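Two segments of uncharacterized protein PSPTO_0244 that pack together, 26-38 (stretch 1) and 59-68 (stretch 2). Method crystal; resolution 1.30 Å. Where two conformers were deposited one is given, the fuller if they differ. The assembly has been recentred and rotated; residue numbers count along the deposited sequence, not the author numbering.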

ATOM      1  N   PRO A  26      14.578  11.899   3.255  1.00  7.18           N
ATOM      2  CA  PRO A  26      14.207  11.619   1.876  1.00  7.46           C
ATOM      3  C   PRO A  26      14.654  10.231   1.455  1.00  7.31           C
ATOM      4  O   PRO A  26      15.726   9.777   1.844  1.00  8.35           O
ATOM      5  CB  PRO A  26      14.971  12.700   1.089  1.00  7.42           C
ATOM      6  CG  PRO A  26      16.172  13.029   1.959  1.00  8.58           C
ATOM      7  CD  PRO A  26      15.635  12.920   3.365  1.00  8.48           C
ATOM      8  N   ILE A  27      13.862   9.575   0.623  1.00  6.20           N
ATOM      9  CA  ILE A  27      14.225   8.247   0.134  1.00  6.93           C
ATOM     10  C   ILE A  27      15.485   8.352  -0.739  1.00  7.16           C
ATOM     11  O   ILE A  27      16.382   7.500  -0.700  1.00  7.61           O
ATOM     12  CB  ILE A  27      13.057   7.577  -0.644  1.00  6.58           C
ATOM     13  CG1 ILE A  27      11.839   7.342   0.273  1.00  7.28           C
ATOM     14  CG2 ILE A  27      13.542   6.257  -1.299  1.00  7.62           C
ATOM     15  CD1 ILE A  27      10.537   7.067  -0.496  1.00  8.01           C
ATOM     16  N   ASP A  28      15.509   9.394  -1.562  1.00  6.37           N
ATOM     17  CA  ASP A  28      16.637   9.678  -2.443  1.00  6.02           C
ATOM     18  C   ASP A  28      16.642  11.177  -2.731  1.00  5.36           C
ATOM     19  O   ASP A  28      15.830  11.922  -2.157  1.00  6.78           O
ATOM     20  CB  ASP A  28      16.607   8.798  -3.704  1.00  6.37           C
ATOM     21  CG  ASP A  28      15.389   9.036  -4.587  1.00  6.33           C
ATOM     22  OD1 ASP A  28      14.841  10.161  -4.580  1.00  6.46           O
ATOM     23  OD2 ASP A  28      15.016   8.080  -5.315  1.00  8.91           O
ATOM     24  N   ALA A  29      17.545  11.634  -3.585  1.00  6.59           N
ATOM     25  CA  ALA A  29      17.716  13.060  -3.797  1.00  6.41           C
ATOM     26  C   ALA A  29      16.565  13.703  -4.559  1.00  6.78           C
ATOM     27  O   ALA A  29      16.555  14.914  -4.699  1.00  9.50           O
ATOM     28  CB  ALA A  29      19.046  13.337  -4.515  1.00  8.40           C
ATOM     29  N   HIS A  30      15.611  12.901  -5.038  1.00  6.30           N
ATOM     30  CA  HIS A  30      14.414  13.420  -5.694  1.00  6.86           C
ATOM     31  C   HIS A  30      13.189  13.528  -4.790  1.00  6.58           C
ATOM     32  O   HIS A  30      12.176  14.099  -5.204  1.00  7.61           O
ATOM     33  CB  HIS A  30      14.037  12.543  -6.892  1.00  7.40           C
ATOM     34  CG  HIS A  30      15.082  12.500  -7.946  1.00  8.23           C
ATOM     35  ND1 HIS A  30      15.108  13.386  -8.993  1.00 13.67           N
ATOM     36  CD2 HIS A  30      16.135  11.676  -8.125  1.00 11.03           C
ATOM     37  CE1 HIS A  30      16.146  13.113  -9.769  1.00 13.10           C
ATOM     38  NE2 HIS A  30      16.776  12.072  -9.270  1.00 12.23           N
ATOM     39  N   ASP A  31      13.248  12.986  -3.581  1.00  6.16           N
ATOM     40  CA  ASP A  31      12.044  12.903  -2.733  1.00  6.28           C
ATOM     41  C   ASP A  31      11.619  14.317  -2.335  1.00  7.40           C
ATOM     42  O   ASP A  31      12.415  15.074  -1.789  1.00  8.10           O
ATOM     43  CB  ASP A  31      12.370  12.098  -1.472  1.00  7.05           C
ATOM     44  CG  ASP A  31      11.150  11.602  -0.735  1.00  6.98           C
ATOM     45  OD1 ASP A  31      10.027  12.114  -0.974  1.00  7.03           O
ATOM     46  OD2 ASP A  31      11.328  10.700   0.119  1.00  6.68           O
ATOM     47  N   PRO A  32      10.354  14.685  -2.570  1.00  7.60           N
ATOM     48  CA  PRO A  32       9.891  15.994  -2.084  1.00  9.39           C
ATOM     49  C   PRO A  32       9.705  16.047  -0.560  1.00  7.60           C
ATOM     50  O   PRO A  32       9.569  17.138   0.002  1.00  9.31           O
ATOM     51  CB  PRO A  32       8.547  16.185  -2.800  1.00  9.99           C
ATOM     52  CG  PRO A  32       8.173  14.907  -3.317  1.00 12.70           C
ATOM     53  CD  PRO A  32       9.323  13.987  -3.362  1.00  8.11           C
ATOM     54  N   PHE A  33       9.628  14.886   0.087  1.00  7.42           N
ATOM     55  CA  PHE A  33       9.490  14.771   1.537  1.00  7.74           C
ATOM     56  C   PHE A  33      10.853  14.484   2.143  1.00  7.86           C
ATOM     57  O   PHE A  33      11.747  13.957   1.489  1.00  9.73           O
ATOM     58  CB  PHE A  33       8.460  13.705   1.917  1.00  8.13           C
ATOM     59  CG  PHE A  33       7.071  14.052   1.477  1.00  7.50           C
ATOM     60  CD1 PHE A  33       6.314  14.938   2.228  1.00  7.52           C
ATOM     61  CD2 PHE A  33       6.528  13.536   0.304  1.00  8.03           C
ATOM     62  CE1 PHE A  33       5.038  15.297   1.820  1.00  8.74           C
ATOM     63  CE2 PHE A  33       5.256  13.883  -0.110  1.00  8.77           C
ATOM     64  CZ  PHE A  33       4.511  14.771   0.642  1.00  8.73           C
ATOM     65  N   ASP A  34      11.020  14.873   3.392  1.00  8.64           N
ATOM     66  CA  ASP A  34      12.298  14.687   4.082  1.00  9.82           C
ATOM     67  C   ASP A  34      12.021  14.336   5.545  1.00  8.78           C
ATOM     68  O   ASP A  34      11.929  13.159   5.855  1.00  9.05           O
ATOM     69  CB  ASP A  34      13.253  15.876   3.876  1.00 11.35           C
ATOM     70  CG  ASP A  34      12.552  17.217   3.876  1.00 14.22           C
ATOM     71  OD1 ASP A  34      12.271  17.725   4.980  1.00 14.84           O
ATOM     72  OD2 ASP A  34      12.302  17.778   2.782  1.00 17.01           O
ATOM     73  N   SER A  35      11.831  15.329   6.420  1.00  9.60           N
ATOM     74  CA  SER A  35      11.580  15.046   7.833  1.00 10.84           C
ATOM     75  C   SER A  35      10.298  14.237   8.035  1.00 10.51           C
ATOM     76  O   SER A  35      10.190  13.446   8.982  1.00 11.70           O
ATOM     77  CB  SER A  35      11.526  16.340   8.679  1.00 13.11           C
ATOM     78  OG  SER A  35      10.486  17.203   8.280  1.00 17.24           O
ATOM     79  N   GLY A  36       9.335  14.447   7.147  1.00  9.21           N
ATOM     80  CA  GLY A  36       8.063  13.732   7.210  1.00  8.90           C
ATOM     81  C   GLY A  36       8.070  12.330   6.639  1.00  6.83           C
ATOM     82  O   GLY A  36       7.119  11.582   6.853  1.00  9.05           O
ATOM     83  N   ARG A  37       9.118  11.975   5.887  1.00  7.40           N
ATOM     84  CA  ARG A  37       9.211  10.672   5.244  1.00  7.55           C
ATOM     85  C   ARG A  37       9.790   9.648   6.204  1.00  7.55           C
ATOM     86  O   ARG A  37      10.913   9.813   6.695  1.00  8.41           O
ATOM     87  CB  ARG A  37      10.075  10.766   3.972  1.00  7.34           C
ATOM     88  CG  ARG A  37      10.297   9.432   3.266  1.00  7.93           C
ATOM     89  CD  ARG A  37       9.078   8.956   2.496  1.00  7.24           C
ATOM     90  NE  ARG A  37       8.925   9.680   1.249  1.00  6.63           N
ATOM     91  CZ  ARG A  37       7.918   9.518   0.396  1.00  5.75           C
ATOM     92  NH1 ARG A  37       6.917   8.715   0.684  1.00  6.87           N
ATOM     93  NH2 ARG A  37       7.906  10.195  -0.736  1.00  6.32           N
ATOM     94  N   ARG A  38       9.023   8.592   6.467  1.00  7.28           N
ATOM     95  CA  ARG A  38       9.408   7.547   7.419  1.00  7.90           C
ATOM     96  C   ARG A  38       9.346   6.237   6.669  1.00  7.37           C
ATOM     97  O   ARG A  38       8.261   5.682   6.436  1.00  8.72           O
ATOM     98  CB  ARG A  38       8.472   7.544   8.633  1.00  8.90           C
ATOM     99  CG  ARG A  38       8.169   8.911   9.207  1.00  9.51           C
ATOM    100  CD  ARG A  38       9.393   9.593   9.768  1.00 12.01           C
ATOM    101  NE  ARG A  38       9.094  10.984  10.105  1.00 14.69           N
ATOM    102  CZ  ARG A  38       8.471  11.378  11.216  1.00 17.80           C
ATOM    103  NH1 ARG A  38       8.091  10.486  12.123  1.00 19.51           N
ATOM    104  NH2 ARG A  38       8.233  12.672  11.419  1.00 19.91           N
ATOM    105  N   SER A  59       4.053  21.800  -3.216  1.00 10.75           N
ATOM    106  CA  SER A  59       3.801  21.637  -4.638  1.00 10.52           C
ATOM    107  C   SER A  59       5.031  21.000  -5.285  1.00 10.78           C
ATOM    108  O   SER A  59       6.176  21.377  -4.992  1.00 13.72           O
ATOM    109  CB  SER A  59       3.503  22.993  -5.281  1.00 11.88           C
ATOM    110  OG  SER A  59       2.264  23.543  -4.830  1.00 13.56           O
ATOM    111  N   VAL A  60       4.792  20.034  -6.162  1.00  9.03           N
ATOM    112  CA  VAL A  60       5.838  19.319  -6.868  1.00  9.60           C
ATOM    113  C   VAL A  60       5.581  19.458  -8.367  1.00  8.92           C
ATOM    114  O   VAL A  60       4.484  19.151  -8.839  1.00  8.74           O
ATOM    115  CB  VAL A  60       5.828  17.833  -6.468  1.00  9.97           C
ATOM    116  CG1 VAL A  60       7.036  17.095  -7.072  1.00 11.34           C
ATOM    117  CG2 VAL A  60       5.797  17.685  -4.946  1.00 11.47           C
ATOM    118  N   GLU A  61       6.571  19.932  -9.126  1.00  9.91           N
ATOM    119  CA  GLU A  61       6.359  20.166 -10.554  0.50 10.85           C
ATOM    120  C   GLU A  61       6.187  18.865 -11.345  1.00 10.54           C
ATOM    121  O   GLU A  61       5.362  18.813 -12.244  1.00  9.94           O
ATOM    122  CB  GLU A  61       7.485  21.025 -11.144  0.50 12.81           C
ATOM    123  CG  GLU A  61       7.415  21.254 -12.661  0.50 14.56           C
ATOM    124  CD  GLU A  61       6.046  21.691 -13.158  0.50 18.22           C
ATOM    125  OE1 GLU A  61       5.327  22.379 -12.398  0.50 18.42           O
ATOM    126  OE2 GLU A  61       5.697  21.339 -14.312  0.50 21.15           O
ATOM    127  N   ALA A  62       6.956  17.825 -11.006  1.00  9.54           N
ATOM    128  CA  ALA A  62       6.857  16.522 -11.679  1.00  9.58           C
ATOM    129  C   ALA A  62       7.139  15.464 -10.632  1.00  8.56           C
ATOM    130  O   ALA A  62       8.281  15.245 -10.253  1.00  9.39           O
ATOM    131  CB  ALA A  62       7.845  16.434 -12.835  1.00 11.10           C
ATOM    132  N   TYR A  63       6.101  14.786 -10.150  1.00  7.01           N
ATOM    133  CA  TYR A  63       6.286  13.877  -9.035  1.00  6.63           C
ATOM    134  C   TYR A  63       7.275  12.784  -9.440  1.00  7.01           C
ATOM    135  O   TYR A  63       7.157  12.225 -10.525  1.00  6.89           O
ATOM    136  CB  TYR A  63       4.943  13.282  -8.568  1.00  7.17           C
ATOM    137  CG  TYR A  63       5.019  12.860  -7.127  1.00  5.81           C
ATOM    138  CD1 TYR A  63       4.980  13.808  -6.104  1.00  7.65           C
ATOM    139  CD2 TYR A  63       5.220  11.531  -6.774  1.00  5.75           C
ATOM    140  CE1 TYR A  63       5.121  13.433  -4.777  1.00  7.43           C
ATOM    141  CE2 TYR A  63       5.375  11.156  -5.433  1.00  6.73           C
ATOM    142  CZ  TYR A  63       5.316  12.114  -4.438  1.00  7.25           C
ATOM    143  OH  TYR A  63       5.467  11.808  -3.107  1.00  8.92           O
ATOM    144  N   PRO A  64       8.270  12.489  -8.590  1.00  6.13           N
ATOM    145  CA  PRO A  64       9.394  11.685  -9.065  1.00  6.17           C
ATOM    146  C   PRO A  64       9.139  10.181  -9.056  1.00  6.35           C
ATOM    147  O   PRO A  64       9.935   9.430  -9.613  1.00  6.40           O
ATOM    148  CB  PRO A  64      10.495  12.023  -8.071  1.00  6.15           C
ATOM    149  CG  PRO A  64       9.763  12.375  -6.825  1.00  7.35           C
ATOM    150  CD  PRO A  64       8.578  13.128  -7.300  1.00  7.02           C
ATOM    151  N   TYR A  65       8.071   9.757  -8.388  1.00  5.48           N
ATOM    152  CA  TYR A  65       7.763   8.358  -8.178  1.00  5.06           C
ATOM    153  C   TYR A  65       6.342   8.077  -8.644  1.00  5.02           C
ATOM    154  O   TYR A  65       5.548   8.995  -8.815  1.00  5.79           O
ATOM    155  CB  TYR A  65       7.828   8.036  -6.686  1.00  5.87           C
ATOM    156  CG  TYR A  65       9.036   8.553  -5.918  1.00  5.11           C
ATOM    157  CD1 TYR A  65      10.310   8.570  -6.482  1.00  5.89           C
ATOM    158  CD2 TYR A  65       8.907   8.971  -4.600  1.00  5.47           C
ATOM    159  CE1 TYR A  65      11.414   9.021  -5.764  1.00  6.43           C
ATOM    160  CE2 TYR A  65      10.001   9.411  -3.887  1.00  5.92           C
ATOM    161  CZ  TYR A  65      11.248   9.413  -4.463  1.00  5.78           C
ATOM    162  OH  TYR A  65      12.313   9.864  -3.731  1.00  6.80           O
ATOM    163  N   THR A  66       5.999   6.799  -8.788  1.00  5.60           N
ATOM    164  CA  THR A  66       4.590   6.391  -8.709  1.00  5.10           C
ATOM    165  C   THR A  66       4.342   6.107  -7.242  1.00  5.90           C
ATOM    166  O   THR A  66       5.041   5.317  -6.655  1.00  6.63           O
ATOM    167  CB  THR A  66       4.290   5.149  -9.533  1.00  5.93           C
ATOM    168  OG1 THR A  66       4.694   5.390 -10.886  1.00  7.64           O
ATOM    169  CG2 THR A  66       2.812   4.808  -9.466  1.00  7.17           C
ATOM    170  N   GLU A  67       3.356   6.755  -6.640  1.00  5.14           N
ATOM    171  CA  GLU A  67       3.156   6.635  -5.188  1.00  5.59           C
ATOM    172  C   GLU A  67       1.683   6.531  -4.802  1.00  5.66           C
ATOM    173  O   GLU A  67       0.857   7.339  -5.207  1.00  7.48           O
ATOM    174  CB  GLU A  67       3.849   7.785  -4.442  1.00  6.57           C
ATOM    175  CG  GLU A  67       3.819   7.624  -2.923  1.00  6.45           C
ATOM    176  CD  GLU A  67       4.796   8.538  -2.171  1.00  7.52           C
ATOM    177  OE1 GLU A  67       5.703   9.164  -2.784  1.00  7.98           O
ATOM    178  OE2 GLU A  67       4.676   8.552  -0.928  1.00  8.37           O
HETATM  179  N   MSE A  68       1.386   5.506  -4.010  1.00  6.08           N
HETATM  180  CA  MSE A  68       0.063   5.283  -3.441  0.50  7.18           C
HETATM  181  C   MSE A  68       0.052   5.770  -2.018  1.00  7.04           C
HETATM  182  O   MSE A  68       0.981   5.487  -1.249  1.00  8.17           O
HETATM  183  CB  MSE A  68      -0.266   3.800  -3.421  0.50  8.33           C
HETATM  184  CG  MSE A  68      -1.597   3.505  -2.757  0.50  8.13           C
HETATM  185 SE   MSE A  68      -1.744   1.626  -2.581  0.38  9.06          SE
HETATM  186  CE  MSE A  68      -3.614   1.501  -2.204  0.50  7.97           C
TER

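This is a small side-chain contact between two mostly irregular segments, in which a largely buried charged network centred on Arg37 lies beside a patch of prolines and aromatic rings; no backbone hydrogen bond joins the stretches, and together they bury 411 Å².

Arg37 is the hub. Its side chain, with chi2 and chi3 both p, brings the guanidinium between two carboxylates. Across the contact Arg37 forms a salt bridge with Glu67, NH1 to OE2 at 2.8 Å and NH2 to OE1 at 3.2 Å, both nearly linear, with OE2 close to the guanidinium plane. Within stretch 1 Arg37 pairs with Asp31, NE to OD2 at 2.8 Å and NH2 to OD1 at 2.9 Å. An arginine suits this site because its planar group carries several N-H donors, enough to serve both acids at once. Glu67, extended with chi1 and chi2 both t, has the length to bring its carboxylate to the guanidinium from the strand, and its OE1 also accepts a hydrogen bond from Tyr63 OH at 2.7 Å. These pairings matter because Arg37 and Glu67 are both buried, where unpaired charge would be costly.

Asp31 also organizes the loop that receives stretch 2. The Asp31 carboxylate accepts hydrogen bonds from two backbone N-H groups, Ile27 N to Asp31 OD2 at 2.8 Å and Phe33 N to Asp31 OD1 at 3.0 Å, while a type I turn from Asp28 to Asp31 closes with Asp31 N to Asp28 O at 3.1 Å.

Tyr65, which has the largest area covered by the other stretch, reaches into this loop. Tyr65 OH donates to Asp28 OD1 at 2.7 Å, and the short acidic side chain of Asp28 suits its place because OD1 also accepts from His30 N at 2.9 Å. The tyrosine thus combines a polar tip with a broad ring: Tyr65 CE2 lies 4.2 Å from Ile27 CD1, and Arg37 NH2 approaches near the ring plane, 3.9 Å from the same CE2.

Pro32 anchors the apolar patch. The CA-to-CB bond of Pro32 points toward stretch 2, and its compact ring meets three side chains: Pro32 CB lies 3.8 Å from CG2 of the branched, apolar Val60, Pro32 CG is 3.7 Å from Tyr63 CE1, and Pro32 CD is 3.8 Å from Pro64 CG. Pro64, a second compact apolar ring, also packs against His30, Pro64 CB to His30 CB at 3.8 Å, although the imidazole leads away from the contact. Tyr63 links the two parts: its ring supports Pro32, while its hydroxyl, besides bonding Glu67, sits at the edge of the Phe33 ring, with Tyr63 OH 3.7 Å from Phe33 CE2.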